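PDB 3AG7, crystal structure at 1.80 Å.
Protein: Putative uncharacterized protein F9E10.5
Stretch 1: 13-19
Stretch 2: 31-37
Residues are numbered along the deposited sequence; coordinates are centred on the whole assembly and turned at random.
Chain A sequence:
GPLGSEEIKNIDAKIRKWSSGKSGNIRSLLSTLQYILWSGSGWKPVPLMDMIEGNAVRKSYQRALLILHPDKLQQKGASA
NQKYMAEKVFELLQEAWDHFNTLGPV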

# COMPACT_ATOMS: atom_id res chain seq x y z
N ALA A 13 5.47 8.93 -10.00
CA ALA A 13 4.44 8.98 -11.04
C ALA A 13 3.58 7.72 -11.06
O ALA A 13 2.37 7.78 -11.23
N LYS A 14 4.20 6.57 -10.85
CA LYS A 14 3.42 5.33 -10.82
C LYS A 14 2.49 5.32 -9.62
O LYS A 14 1.35 4.89 -9.73
N ILE A 15 2.98 5.82 -8.49
CA ILE A 15 2.12 5.84 -7.33
C ILE A 15 0.95 6.80 -7.52
O ILE A 15 -0.19 6.47 -7.14
N ARG A 16 1.20 7.94 -8.17
CA ARG A 16 0.11 8.91 -8.48
C ARG A 16 -0.96 8.32 -9.38
O ARG A 16 -2.15 8.50 -9.13
N LYS A 17 -0.53 7.59 -10.41
CA LYS A 17 -1.44 7.01 -11.39
C LYS A 17 -2.22 5.91 -10.68
O LYS A 17 -3.44 5.84 -10.79
N TRP A 18 -1.52 5.13 -9.86
CA TRP A 18 -2.18 4.03 -9.15
C TRP A 18 -3.22 4.52 -8.12
O TRP A 18 -4.31 3.94 -8.00
N SER A 19 -2.92 5.59 -7.42
CA SER A 19 -3.72 5.96 -6.28
C SER A 19 -4.87 6.87 -6.70
O SER A 19 -5.78 7.14 -5.90
N SER A 31 -7.68 -3.64 -2.38
CA SER A 31 -8.14 -4.50 -3.47
C SER A 31 -7.27 -4.36 -4.75
O SER A 31 -7.46 -5.12 -5.72
N THR A 32 -6.38 -3.38 -4.76
CA THR A 32 -5.53 -3.12 -5.94
C THR A 32 -4.02 -3.05 -5.64
O THR A 32 -3.23 -2.69 -6.53
N LEU A 33 -3.60 -3.50 -4.46
CA LEU A 33 -2.17 -3.47 -4.12
C LEU A 33 -1.27 -4.26 -5.06
O LEU A 33 -0.10 -3.92 -5.20
N GLN A 34 -1.83 -5.25 -5.74
CA GLN A 34 -1.05 -6.14 -6.62
C GLN A 34 -0.60 -5.38 -7.86
O GLN A 34 0.29 -5.83 -8.59
N TYR A 35 -1.19 -4.21 -8.06
CA TYR A 35 -0.89 -3.38 -9.23
C TYR A 35 0.15 -2.31 -8.91
O TYR A 35 0.57 -1.58 -9.79
N ILE A 36 0.59 -2.22 -7.66
CA ILE A 36 1.62 -1.24 -7.30
C ILE A 36 2.82 -1.92 -6.62
O ILE A 36 3.97 -1.50 -6.80
N LEU A 37 2.59 -3.00 -5.90
CA LEU A 37 3.73 -3.63 -5.24
C LEU A 37 4.62 -4.45 -6.18
O LEU A 37 4.16 -4.99 -7.19

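The contact is built on two residues, Trp18 from the helix and Ile36 from the turn that follows the short 3-10 segment 33-35. Their CA atoms are the nearest pair across the stretches, 6.8 Å apart, and both CA-to-CB bonds point toward the partner. The indole and the branched aliphatic chain supply most of the buried surface.

Trp18 takes chi1 t (174°) with chi2 at 83°, which carries the indole out from the helix to the second stretch. Ile36 answers with chi1 t and chi2 p. Its CG2 methyl lies over one face of the indole, 3.4 Å from Trp18 CE2; the same Ile36 CG2 stands 3.5 Å from the centroid of the Trp18 six-membered ring and only 14° off the ring normal, a well-centred CH-pi contact. The other branch of Ile36 runs back to the helix, where its CD1 meets Lys14 CG at 3.7 Å and Ile15 CG1 at 4.0 Å. One beta-branched residue thus covers an aromatic face with one arm and reaches the preceding helical turn with the other.

The indole must also satisfy its one polar atom. Trp18 NE1 donates a hydrogen bond to Thr32 O at 2.9 Å, and this carbonyl sits at the ring edge, near its plane, where an indole N-H can reach it. Thr32 O also accepts from Tyr35 N at 3.0 Å, so one carbonyl both closes the local turn and anchors the tryptophan. Further apolar contacts come from Leu33, whose CB points away but whose m,t rotamer brings CD2 within 3.9 Å of Trp18 CH2, and from Tyr35, whose CB lies 4.0 Å from Trp18 CD1 while the phenol end leads away.

At the exposed margin, Lys14 is fully extended, t at all four chi angles. Its aliphatic part packs on Ile36, and its CE comes within 3.8 Å of Tyr35 O. Beyond it, Lys14 NZ donates to water 1 at 2.9 Å, and that water makes a weak hydrogen bond to Tyr35 O, the water oxygen lying 3.4 Å from it. Water 2 forms a tighter bridge, accepting from Lys17 NZ at 2.7 Å and donating to Tyr35 O at 2.8 Å. Lys17 makes no direct contact across the stretches, yet through this water it joins the network. The rule to read is a compact one: an apolar face-on pair at the centre, a backbone carbonyl for the indole N-H, and a packed lysine chain with bridging waters at the margin.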

# COMPACT_ATOMS: atom_id res chain seq x y z
CB ALA A 13 5.07 9.22 -12.40
CB LYS A 14 4.26 4.06 -10.85
CG LYS A 14 3.35 2.81 -11.05
CD LYS A 14 4.16 1.55 -11.16
CE LYS A 14 3.32 0.35 -11.59
NZ LYS A 14 4.20 -0.87 -11.64
CB ILE A 15 2.90 6.17 -6.05
CG1 ILE A 15 3.86 5.02 -5.76
CG2 ILE A 15 1.89 6.34 -4.89
CD1 ILE A 15 4.89 5.37 -4.74
CB ARG A 16 0.66 10.20 -9.11
CG ARG A 16 1.23 11.20 -8.11
CD ARG A 16 1.67 12.50 -8.82
NE ARG A 16 2.41 12.29 -10.07
CZ ARG A 16 3.73 12.49 -10.20
NH1 ARG A 16 4.43 12.88 -9.17
NH2 ARG A 16 4.33 12.30 -11.36
CB LYS A 17 -0.69 6.49 -12.62
CG LYS A 17 -1.47 5.57 -13.53
CD LYS A 17 -0.56 4.68 -14.42
CE LYS A 17 0.44 3.79 -13.64
NZ LYS A 17 -0.03 3.10 -12.36
CB TRP A 18 -1.15 3.09 -8.55
CG TRP A 18 -1.78 2.01 -7.67
CD1 TRP A 18 -2.32 0.82 -8.08
CD2 TRP A 18 -1.87 2.01 -6.25
NE1 TRP A 18 -2.80 0.12 -7.01
CE2 TRP A 18 -2.53 0.83 -5.87
CE3 TRP A 18 -1.47 2.92 -5.27
CZ2 TRP A 18 -2.78 0.52 -4.53
CZ3 TRP A 18 -1.75 2.63 -3.97
CH2 TRP A 18 -2.39 1.44 -3.60
CB SER A 19 -2.87 6.64 -5.21
OG SER A 19 -2.31 7.88 -5.66
CB SER A 31 -9.62 -4.25 -3.80
OG SER A 31 -9.78 -2.97 -4.37
CB THR A 32 -5.92 -1.82 -6.68
OG1 THR A 32 -5.74 -0.67 -5.82
CG2 THR A 32 -7.35 -1.90 -7.23
CB LEU A 33 -1.92 -3.94 -2.68
CG LEU A 33 -2.11 -2.87 -1.59
CD1 LEU A 33 -1.95 -3.57 -0.27
CD2 LEU A 33 -1.09 -1.74 -1.72
CB GLN A 34 -1.86 -7.40 -6.98
CG GLN A 34 -3.12 -7.13 -7.77
CD GLN A 34 -4.37 -7.02 -6.88
OE1 GLN A 34 -4.38 -6.32 -5.87
NE2 GLN A 34 -5.44 -7.73 -7.28
CB TYR A 35 -2.16 -2.75 -9.78
CG TYR A 35 -3.11 -3.78 -10.35
CD1 TYR A 35 -2.81 -4.43 -11.54
CD2 TYR A 35 -4.27 -4.13 -9.67
CE1 TYR A 35 -3.65 -5.40 -12.05
CE2 TYR A 35 -5.11 -5.09 -10.17
CZ TYR A 35 -4.80 -5.72 -11.36
OH TYR A 35 -5.66 -6.68 -11.87
CB ILE A 36 1.04 -0.04 -6.46
CG1 ILE A 36 2.05 1.12 -6.30
CG2 ILE A 36 0.54 -0.48 -5.12
CD1 ILE A 36 2.40 1.81 -7.61
CB LEU A 37 3.23 -4.51 -4.10
CG LEU A 37 2.48 -3.73 -3.01
CD1 LEU A 37 2.08 -4.66 -1.94
CD2 LEU A 37 3.36 -2.60 -2.45
O HOH W 1 2.66 -3.36 -11.82
O HOH W 2 -0.23 0.56 -11.33